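Local coordinates for uncharacterized protein YacP (Bacillus subtilis, PDB 5MQ8) that acts as an endoribonuclease (Rae1) that takes part in ribosome-dependent mRNA decay, at residues G45-V50 against Q89-I94; E76-T79 against E85-A88; K141-S144 against G149-A152. All blocks are in the same frame, centred on the assembly; numbering follows the deposited sequence.

Interaction 1: G45-V50 against Q89-I94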
ATOM      1  N   GLY A  45       4.657  18.115  -9.551  1.00 35.72           N
ATOM      2  CA  GLY A  45       4.613  18.186 -11.006  1.00 35.52           C
ATOM      3  C   GLY A  45       5.937  18.666 -11.570  1.00 40.42           C
ATOM      4  O   GLY A  45       6.065  18.856 -12.782  1.00 39.28           O
ATOM      5  N   ASN A  46       6.952  18.851 -10.693  1.00 38.02           N
ATOM      6  CA  ASN A  46       8.282  19.310 -11.094  1.00 37.20           C
ATOM      7  C   ASN A  46       9.121  18.143 -11.553  1.00 39.83           C
ATOM      8  O   ASN A  46       9.030  17.053 -10.986  1.00 39.96           O
ATOM      9  CB  ASN A  46       8.983  20.040  -9.945  1.00 38.04           C
ATOM     10  CG  ASN A  46       8.376  21.379  -9.585  1.00 51.05           C
ATOM     11  OD1 ASN A  46       7.513  21.922 -10.273  1.00 47.09           O
ATOM     12  ND2 ASN A  46       8.831  21.950  -8.494  1.00 42.17           N
ATOM     13  N   ARG A  47       9.918  18.351 -12.607  1.00 34.73           N
ATOM     14  CA  ARG A  47      10.803  17.305 -13.089  1.00 33.00           C
ATOM     15  C   ARG A  47      11.941  17.125 -12.062  1.00 34.68           C
ATOM     16  O   ARG A  47      12.474  18.107 -11.544  1.00 32.01           O
ATOM     17  CB  ARG A  47      11.339  17.645 -14.468  1.00 32.59           C
ATOM     18  CG  ARG A  47      12.096  16.493 -15.082  1.00 41.81           C
ATOM     19  CD  ARG A  47      12.701  16.912 -16.381  1.00 50.97           C
ATOM     20  NE  ARG A  47      13.547  15.859 -16.935  1.00 55.94           N
ATOM     21  CZ  ARG A  47      14.034  15.888 -18.166  1.00 58.46           C
ATOM     22  NH1 ARG A  47      13.755  16.902 -18.972  1.00 37.56           N
ATOM     23  NH2 ARG A  47      14.803  14.903 -18.603  1.00 47.65           N
ATOM     24  N   VAL A  48      12.250  15.866 -11.718  1.00 31.24           N
ATOM     25  CA  VAL A  48      13.263  15.514 -10.721  1.00 30.03           C
ATOM     26  C   VAL A  48      14.316  14.613 -11.327  1.00 31.91           C
ATOM     27  O   VAL A  48      13.984  13.586 -11.913  1.00 31.23           O
ATOM     28  CB  VAL A  48      12.641  14.874  -9.446  1.00 33.58           C
ATOM     29  CG1 VAL A  48      13.721  14.477  -8.443  1.00 33.60           C
ATOM     30  CG2 VAL A  48      11.630  15.806  -8.788  1.00 33.22           C
ATOM     31  N   ILE A  49      15.598  14.997 -11.182  1.00 28.75           N
ATOM     32  CA  ILE A  49      16.715  14.180 -11.644  1.00 27.81           C
ATOM     33  C   ILE A  49      17.650  13.946 -10.461  1.00 31.28           C
ATOM     34  O   ILE A  49      18.137  14.899  -9.855  1.00 31.52           O
ATOM     35  CB  ILE A  49      17.433  14.730 -12.911  1.00 30.75           C
ATOM     36  CG1 ILE A  49      16.424  14.936 -14.076  1.00 31.52           C
ATOM     37  CG2 ILE A  49      18.575  13.776 -13.329  1.00 30.79           C
ATOM     38  CD1 ILE A  49      16.975  15.636 -15.333  1.00 38.37           C
ATOM     39  N   VAL A  50      17.899  12.679 -10.133  1.00 28.45           N
ATOM     40  CA  VAL A  50      18.783  12.333  -9.020  1.00 27.40           C
ATOM     41  C   VAL A  50      20.139  11.908  -9.578  1.00 30.44           C
ATOM     42  O   VAL A  50      20.216  10.975 -10.378  1.00 30.71           O
ATOM     43  CB  VAL A  50      18.163  11.295  -8.042  1.00 29.95           C
ATOM     44  CG1 VAL A  50      19.055  11.086  -6.821  1.00 28.83           C
ATOM     45  CG2 VAL A  50      16.770  11.735  -7.595  1.00 29.75           C
ATOM     46  N   GLN A  89      22.653  22.712 -18.179  1.00 38.03           N
ATOM     47  CA  GLN A  89      22.987  23.353 -19.447  1.00 37.65           C
ATOM     48  C   GLN A  89      22.204  22.725 -20.596  1.00 42.95           C
ATOM     49  O   GLN A  89      21.777  23.440 -21.499  1.00 43.67           O
ATOM     50  CB  GLN A  89      24.496  23.282 -19.708  1.00 38.58           C
ATOM     51  CG  GLN A  89      25.293  24.275 -18.855  1.00 49.80           C
ATOM     52  CD  GLN A  89      26.793  24.110 -18.957  1.00 61.58           C
ATOM     53  OE1 GLN A  89      27.314  23.139 -19.521  1.00 56.92           O
ATOM     54  NE2 GLN A  89      27.525  25.049 -18.378  1.00 47.01           N
ATOM     55  N   ALA A  90      22.005  21.391 -20.553  1.00 39.33           N
ATOM     56  CA  ALA A  90      21.248  20.638 -21.559  1.00 38.63           C
ATOM     57  C   ALA A  90      19.749  20.946 -21.494  1.00 45.34           C
ATOM     58  O   ALA A  90      19.067  20.821 -22.513  1.00 45.37           O
ATOM     59  CB  ALA A  90      21.472  19.155 -21.375  1.00 38.51           C
ATOM     60  N   LEU A  91      19.242  21.334 -20.300  1.00 42.93           N
ATOM     61  CA  LEU A  91      17.831  21.630 -20.050  1.00 43.62           C
ATOM     62  C   LEU A  91      17.573  23.123 -19.799  1.00 53.08           C
ATOM     63  O   LEU A  91      16.485  23.502 -19.358  1.00 53.83           O
ATOM     64  CB  LEU A  91      17.305  20.763 -18.879  1.00 43.30           C
ATOM     65  CG  LEU A  91      17.527  19.234 -18.987  1.00 47.26           C
ATOM     66  CD1 LEU A  91      17.233  18.552 -17.677  1.00 47.42           C
ATOM     67  CD2 LEU A  91      16.725  18.603 -20.119  1.00 47.81           C
ATOM     68  N   ASN A  92      18.570  23.961 -20.122  1.00 53.21           N
ATOM     69  CA  ASN A  92      18.559  25.413 -19.965  1.00 54.74           C
ATOM     70  C   ASN A  92      17.620  26.097 -20.958  1.00 61.79           C
ATOM     71  O   ASN A  92      17.977  26.247 -22.128  1.00 60.94           O
ATOM     72  CB  ASN A  92      19.985  25.967 -20.144  1.00 58.11           C
ATOM     73  CG  ASN A  92      20.211  27.289 -19.455  1.00 87.16           C
ATOM     74  OD1 ASN A  92      19.728  28.353 -19.895  1.00 74.98           O
ATOM     75  ND2 ASN A  92      20.930  27.246 -18.333  1.00 83.39           N
ATOM     76  N   ASN A  93      16.421  26.501 -20.496  1.00 61.63           N
ATOM     77  CA  ASN A  93      15.456  27.243 -21.323  1.00 62.96           C
ATOM     78  C   ASN A  93      14.911  28.472 -20.562  1.00 69.42           C
ATOM     79  O   ASN A  93      14.942  28.490 -19.324  1.00 69.10           O
ATOM     80  CB  ASN A  93      14.350  26.343 -21.930  1.00 63.78           C
ATOM     81  CG  ASN A  93      13.213  25.915 -21.027  1.00 89.49           C
ATOM     82  OD1 ASN A  93      12.284  26.681 -20.742  1.00 84.50           O
ATOM     83  ND2 ASN A  93      13.179  24.634 -20.685  1.00 82.38           N
ATOM     84  N   ILE A  94      14.464  29.510 -21.316  1.00 67.12           N
ATOM     85  CA  ILE A  94      13.957  30.802 -20.805  1.00 67.37           C
ATOM     86  C   ILE A  94      12.814  30.633 -19.754  1.00 70.86           C
ATOM     87  O   ILE A  94      12.879  31.249 -18.687  1.00 70.45           O
ATOM     88  CB  ILE A  94      13.569  31.765 -21.981  1.00 70.79           C
ATOM     89  CG1 ILE A  94      14.804  32.120 -22.838  1.00 71.60           C
ATOM     90  CG2 ILE A  94      12.891  33.057 -21.490  1.00 71.59           C
ATOM     91  CD1 ILE A  94      14.861  31.423 -24.206  1.00 83.03           C
TER
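In the parallel sheet of this PIN-like NYN domain, strand 47-52 turns one face toward the end of helix 80-90, and the contact is made where Leu91, the first residue past that helix, packs on Arg47 and Ile49. The backbones stay well apart, with the CA atoms of Arg47 and Leu91 10.8 Å from each other, so side chains alone bridge the gap. The CD1 methyl of Leu91 serves both neighbours, while CD2 turns to the arginine. CD1 meets CD1 of Ile49 at 3.8 Å, the two side chains reaching toward each other tip to tip. CD2 lies 3.6 Å from NH1 of Arg47, whose chain crosses that of the leucine at about a right angle. The guanidinium also has Leu91 CD1 over one of its faces, 4.0 Å above the plane and displaced toward the rim.

Arg47 gets there by stretching out fully: CG stands opposite the backbone N (chi1 -172°) and the chain runs extended to NE. Its charge is answered outside the two segments, NH2 forming a salt bridge with Glu70 at the start of the neighbouring strand 70-73. Ile49 is buried, packed on Leu5 of strand 3-7 and Ile72 of strand 70-73, while Leu91 also touches Ile3, which brings the helix end against the central strand as well.

The contact therefore grades from a buried methyl-methyl meeting at Ile49 to the partly exposed, charged Arg47. One leucine methyl partly covers one face of the guanidinium, while Glu70 pairs with NH2; that pairing probably limits how far the arginine head can swing, and the methyl contact itself adds dispersion but no directional bond.

Interaction 2: E76-T79 against E85-A88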
ATOM      1  N   GLU A  76      33.623   8.081 -14.550  1.00 54.77           N
ATOM      2  CA  GLU A  76      34.825   7.748 -13.768  1.00 55.27           C
ATOM      3  C   GLU A  76      35.400   8.892 -12.867  1.00 57.14           C
ATOM      4  O   GLU A  76      35.354   8.740 -11.646  1.00 57.53           O
ATOM      5  CB  GLU A  76      35.928   7.154 -14.665  1.00 57.21           C
ATOM      6  CG  GLU A  76      36.762   6.096 -13.950  1.00 72.77           C
ATOM      7  CD  GLU A  76      37.698   5.290 -14.833  1.00106.24           C
ATOM      8  OE1 GLU A  76      37.237   4.295 -15.440  1.00103.40           O
ATOM      9  OE2 GLU A  76      38.901   5.637 -14.899  1.00105.84           O
ATOM     10  N   ASN A  77      35.955   9.986 -13.422  1.00 51.02           N
ATOM     11  CA  ASN A  77      36.525  11.038 -12.556  1.00 50.11           C
ATOM     12  C   ASN A  77      35.649  12.284 -12.484  1.00 50.76           C
ATOM     13  O   ASN A  77      36.127  13.403 -12.237  1.00 51.24           O
ATOM     14  CB  ASN A  77      37.964  11.371 -12.968  1.00 54.90           C
ATOM     15  CG  ASN A  77      38.966  10.333 -12.519  1.00 87.62           C
ATOM     16  OD1 ASN A  77      39.336   9.420 -13.265  1.00 84.21           O
ATOM     17  ND2 ASN A  77      39.418  10.446 -11.281  1.00 81.34           N
ATOM     18  N   GLU A  78      34.345  12.070 -12.669  1.00 43.16           N
ATOM     19  CA  GLU A  78      33.349  13.123 -12.711  1.00 39.55           C
ATOM     20  C   GLU A  78      32.629  13.192 -11.388  1.00 38.56           C
ATOM     21  O   GLU A  78      32.232  12.165 -10.849  1.00 37.65           O
ATOM     22  CB  GLU A  78      32.374  12.843 -13.864  1.00 40.36           C
ATOM     23  CG  GLU A  78      31.375  13.958 -14.124  1.00 40.50           C
ATOM     24  CD  GLU A  78      30.193  13.561 -14.986  1.00 43.66           C
ATOM     25  OE1 GLU A  78      29.607  14.465 -15.620  1.00 38.98           O
ATOM     26  OE2 GLU A  78      29.840  12.360 -15.022  1.00 35.22           O
ATOM     27  N   THR A  79      32.485  14.399 -10.849  1.00 34.45           N
ATOM     28  CA  THR A  79      31.767  14.603  -9.592  1.00 33.95           C
ATOM     29  C   THR A  79      30.317  14.986  -9.912  1.00 37.06           C
ATOM     30  O   THR A  79      30.025  15.420 -11.030  1.00 35.50           O
ATOM     31  CB  THR A  79      32.455  15.669  -8.731  1.00 42.07           C
ATOM     32  OG1 THR A  79      32.670  16.831  -9.529  1.00 42.37           O
ATOM     33  CG2 THR A  79      33.780  15.180  -8.134  1.00 39.46           C
ATOM     34  N   GLU A  85      25.800  20.329 -13.547  1.00 34.72           N
ATOM     35  CA  GLU A  85      26.033  21.473 -14.444  1.00 35.28           C
ATOM     36  C   GLU A  85      25.694  21.100 -15.909  1.00 37.27           C
ATOM     37  O   GLU A  85      25.022  21.873 -16.583  1.00 37.71           O
ATOM     38  CB  GLU A  85      27.492  21.956 -14.332  1.00 37.01           C
ATOM     39  CG  GLU A  85      27.788  23.225 -15.119  1.00 44.95           C
ATOM     40  CD  GLU A  85      29.252  23.613 -15.193  1.00 63.40           C
ATOM     41  OE1 GLU A  85      29.544  24.824 -15.075  1.00 56.50           O
ATOM     42  OE2 GLU A  85      30.107  22.714 -15.362  1.00 50.62           O
ATOM     43  N   LYS A  86      26.150  19.923 -16.382  1.00 32.82           N
ATOM     44  CA  LYS A  86      25.893  19.420 -17.739  1.00 32.49           C
ATOM     45  C   LYS A  86      24.387  19.274 -17.961  1.00 39.15           C
ATOM     46  O   LYS A  86      23.886  19.726 -18.991  1.00 39.07           O
ATOM     47  CB  LYS A  86      26.597  18.078 -17.979  1.00 33.36           C
ATOM     48  CG  LYS A  86      28.084  18.203 -18.270  1.00 36.90           C
ATOM     49  CD  LYS A  86      28.773  16.858 -18.156  1.00 44.56           C
ATOM     50  CE  LYS A  86      30.273  16.985 -18.026  1.00 48.80           C
ATOM     51  NZ  LYS A  86      30.927  15.676 -17.762  1.00 49.06           N
ATOM     52  N   LEU A  87      23.660  18.695 -16.972  1.00 35.79           N
ATOM     53  CA  LEU A  87      22.206  18.518 -17.030  1.00 35.11           C
ATOM     54  C   LEU A  87      21.471  19.849 -17.079  1.00 39.20           C
ATOM     55  O   LEU A  87      20.569  20.003 -17.898  1.00 38.75           O
ATOM     56  CB  LEU A  87      21.703  17.677 -15.850  1.00 34.81           C
ATOM     57  CG  LEU A  87      21.976  16.190 -15.961  1.00 38.20           C
ATOM     58  CD1 LEU A  87      22.019  15.565 -14.607  1.00 37.61           C
ATOM     59  CD2 LEU A  87      20.953  15.505 -16.872  1.00 38.09           C
ATOM     60  N   ALA A  88      21.876  20.819 -16.240  1.00 35.33           N
ATOM     61  CA  ALA A  88      21.275  22.151 -16.217  1.00 35.59           C
ATOM     62  C   ALA A  88      21.492  22.916 -17.527  1.00 40.87           C
ATOM     63  O   ALA A  88      20.617  23.679 -17.928  1.00 40.41           O
ATOM     64  CB  ALA A  88      21.824  22.954 -15.059  1.00 36.14           C
TER
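Glu78, in the loop ahead of helix 80-90, is joined to Lys86 in the second turn of that helix through one salt bridge. Their side chains come from opposite directions, both extended beyond CG, and span an 11.0 Å separation between the CA atoms of Glu78 and Lys86. Lys86 NZ donates to Glu78 OE1 at 2.8 Å. The ammonium does not approach within the carboxylate plane but from above it, 55° out, and the end of the lysine chain follows it in: CE is 3.5 Å from Glu78 OE1.

The tight side of the contact belongs to the glutamate. Glu78 is buried, and its other oxygen, OE2, is held by the backbone N of Lys75 and by a salt bridge to Arg83, one turn before Lys86 on the same helix. With CG opposite its backbone N (chi1 -173°), the carboxylate is carried away from the loop toward these donors. The loose side is the lysine. Lys86 is exposed, and its aliphatic stem touches the loop segment only near its end, with CD 3.6 Å from Glu78 OE1.

The carboxylate thus has at least two cationic partners and a backbone N-H, which together should help fix its rotation. Lys86 contributes one bond, made from above the carboxylate plane by an exposed side chain, probably the more adjustable part of an ionic cluster that ties the loop to the helix following it.

Interaction 3: K141-S144 against G149-A152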
ATOM      1  N   LYS A 141      -8.260   9.622   3.224  1.00 42.99           N
ATOM      2  CA  LYS A 141      -9.530  10.305   3.030  1.00 43.84           C
ATOM      3  C   LYS A 141     -10.329   9.670   1.895  1.00 48.91           C
ATOM      4  O   LYS A 141     -11.482   9.300   2.118  1.00 48.69           O
ATOM      5  CB  LYS A 141      -9.310  11.817   2.802  1.00 47.26           C
ATOM      6  CG  LYS A 141     -10.583  12.617   2.526  1.00 67.89           C
ATOM      7  CD  LYS A 141     -10.269  14.047   2.121  1.00 80.24           C
ATOM      8  CE  LYS A 141     -11.482  14.788   1.616  1.00 90.51           C
ATOM      9  NZ  LYS A 141     -11.716  14.529   0.174  1.00 97.13           N
ATOM     10  N   ILE A 142      -9.729   9.529   0.695  1.00 46.74           N
ATOM     11  CA  ILE A 142     -10.433   8.960  -0.457  1.00 47.58           C
ATOM     12  C   ILE A 142     -10.730   7.443  -0.305  1.00 50.93           C
ATOM     13  O   ILE A 142     -11.743   6.987  -0.837  1.00 50.66           O
ATOM     14  CB  ILE A 142      -9.762   9.288  -1.821  1.00 51.50           C
ATOM     15  CG1 ILE A 142     -10.742   9.061  -3.014  1.00 53.70           C
ATOM     16  CG2 ILE A 142      -8.452   8.526  -2.034  1.00 51.37           C
ATOM     17  CD1 ILE A 142     -12.150   9.832  -2.980  1.00 63.68           C
ATOM     18  N   THR A 143      -9.875   6.680   0.406  1.00 45.50           N
ATOM     19  CA  THR A 143     -10.117   5.249   0.568  1.00 44.25           C
ATOM     20  C   THR A 143     -11.208   4.997   1.619  1.00 49.91           C
ATOM     21  O   THR A 143     -11.859   3.954   1.572  1.00 49.71           O
ATOM     22  CB  THR A 143      -8.826   4.463   0.799  1.00 34.32           C
ATOM     23  OG1 THR A 143      -8.162   4.904   1.968  1.00 29.23           O
ATOM     24  CG2 THR A 143      -7.892   4.484  -0.394  1.00 30.15           C
ATOM     25  N   SER A 144     -11.425   5.963   2.537  1.00 47.57           N
ATOM     26  CA  SER A 144     -12.489   5.908   3.547  1.00 47.58           C
ATOM     27  C   SER A 144     -13.822   6.176   2.849  1.00 51.75           C
ATOM     28  O   SER A 144     -14.811   5.505   3.138  1.00 52.01           O
ATOM     29  CB  SER A 144     -12.269   6.958   4.629  1.00 50.56           C
ATOM     30  OG  SER A 144     -11.383   6.477   5.624  1.00 60.07           O
ATOM     31  N   GLY A 149     -11.701   1.364  -3.495  1.00 38.53           N
ATOM     32  CA  GLY A 149     -10.443   1.959  -3.941  1.00 38.46           C
ATOM     33  C   GLY A 149      -9.269   1.674  -3.014  1.00 41.29           C
ATOM     34  O   GLY A 149      -8.129   1.999  -3.354  1.00 40.71           O
ATOM     35  N   LYS A 150      -9.541   1.066  -1.835  1.00 36.93           N
ATOM     36  CA  LYS A 150      -8.558   0.719  -0.799  1.00 36.51           C
ATOM     37  C   LYS A 150      -8.010  -0.714  -0.910  1.00 39.76           C
ATOM     38  O   LYS A 150      -7.003  -1.015  -0.271  1.00 40.67           O
ATOM     39  CB  LYS A 150      -9.188   0.914   0.593  1.00 38.77           C
ATOM     40  CG  LYS A 150      -8.180   1.079   1.736  1.00 44.50           C
ATOM     41  CD  LYS A 150      -8.894   1.181   3.058  1.00 52.44           C
ATOM     42  CE  LYS A 150      -7.947   1.146   4.227  1.00 72.39           C
ATOM     43  NZ  LYS A 150      -8.684   0.984   5.511  1.00 86.30           N
ATOM     44  N   ILE A 151      -8.668  -1.590  -1.701  1.00 33.93           N
ATOM     45  CA  ILE A 151      -8.353  -3.022  -1.820  1.00 32.31           C
ATOM     46  C   ILE A 151      -6.873  -3.310  -2.207  1.00 33.70           C
ATOM     47  O   ILE A 151      -6.219  -4.086  -1.492  1.00 31.34           O
ATOM     48  CB  ILE A 151      -9.372  -3.753  -2.737  1.00 35.13           C
ATOM     49  CG1 ILE A 151     -10.776  -3.752  -2.076  1.00 35.15           C
ATOM     50  CG2 ILE A 151      -8.920  -5.200  -3.058  1.00 34.33           C
ATOM     51  CD1 ILE A 151     -11.927  -4.062  -3.031  1.00 41.64           C
ATOM     52  N   ALA A 152      -6.354  -2.701  -3.301  1.00 29.15           N
ATOM     53  CA  ALA A 152      -4.958  -2.908  -3.729  1.00 29.23           C
ATOM     54  C   ALA A 152      -3.969  -2.464  -2.634  1.00 34.08           C
ATOM     55  O   ALA A 152      -2.986  -3.153  -2.369  1.00 35.39           O
ATOM     56  CB  ALA A 152      -4.686  -2.146  -5.016  1.00 29.88           C
TER
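Where the chain turns from helix 121-145 into helix 151-165, Thr143 and Lys150 pack against each other across the short connection between the two helices, their CA atoms 5.0 Å apart. Lys150 can be followed outward. Its CB sits 3.6 Å from Thr143 CB and also near the methyl CG2. CG keeps the same 3.6 Å from Thr143 CB and comes alongside the hydroxyl. At CD the nearest threonine atom is OG1, at 3.9 Å. Beyond that the chain, extended throughout, leads away from the threonine, and NZ makes long, weak ion pairs with Glu132 and Glu136 of the second subunit.

The two side chains cross at about a right angle, so the lysine stem lies over the threonine's branch point. Thr143 has OG1 between its backbone N and carbonyl carbon (chi1 60°), and from there the hydroxyl hydrogen-bonds back to Val139 O, one turn earlier. Its methyl, beside the backbone N, faces the other segment and reaches Gly149 O at 3.9 Å. Thr143 also packs on Thr160 of the second subunit, which puts the turn at the interface between the two chains of this assembly.

This is mainly hydrocarbon packing, with the hydroxyl at its margin and already bonded within its own helix. The lysine's methylenes cover the buried threonine while its charge is carried on toward acidic residues of the partner chain, where it probably contributes a diffuse electrostatic attraction.

From the N terminus, the chain passes strand 3-7 and helix 23-44 before strand 47-52 opens interaction 1. That contact closes only past helix 80-90, and inside its loop lies interaction 2, a short closure between the approach to the helix and the helix itself. The nested pair shares helix 80-90 and touches directly, Ile49 CG2 packing 4.1 Å from Leu87 CD1, so the two contacts adjoin where that helix meets strand 47-52. Interaction 3 follows in series, a local closure between helices 121-145 and 151-165. Its centre is 34 Å from that of interaction 1 and 43 Å from that of interaction 2, across the chain's centre from the latter.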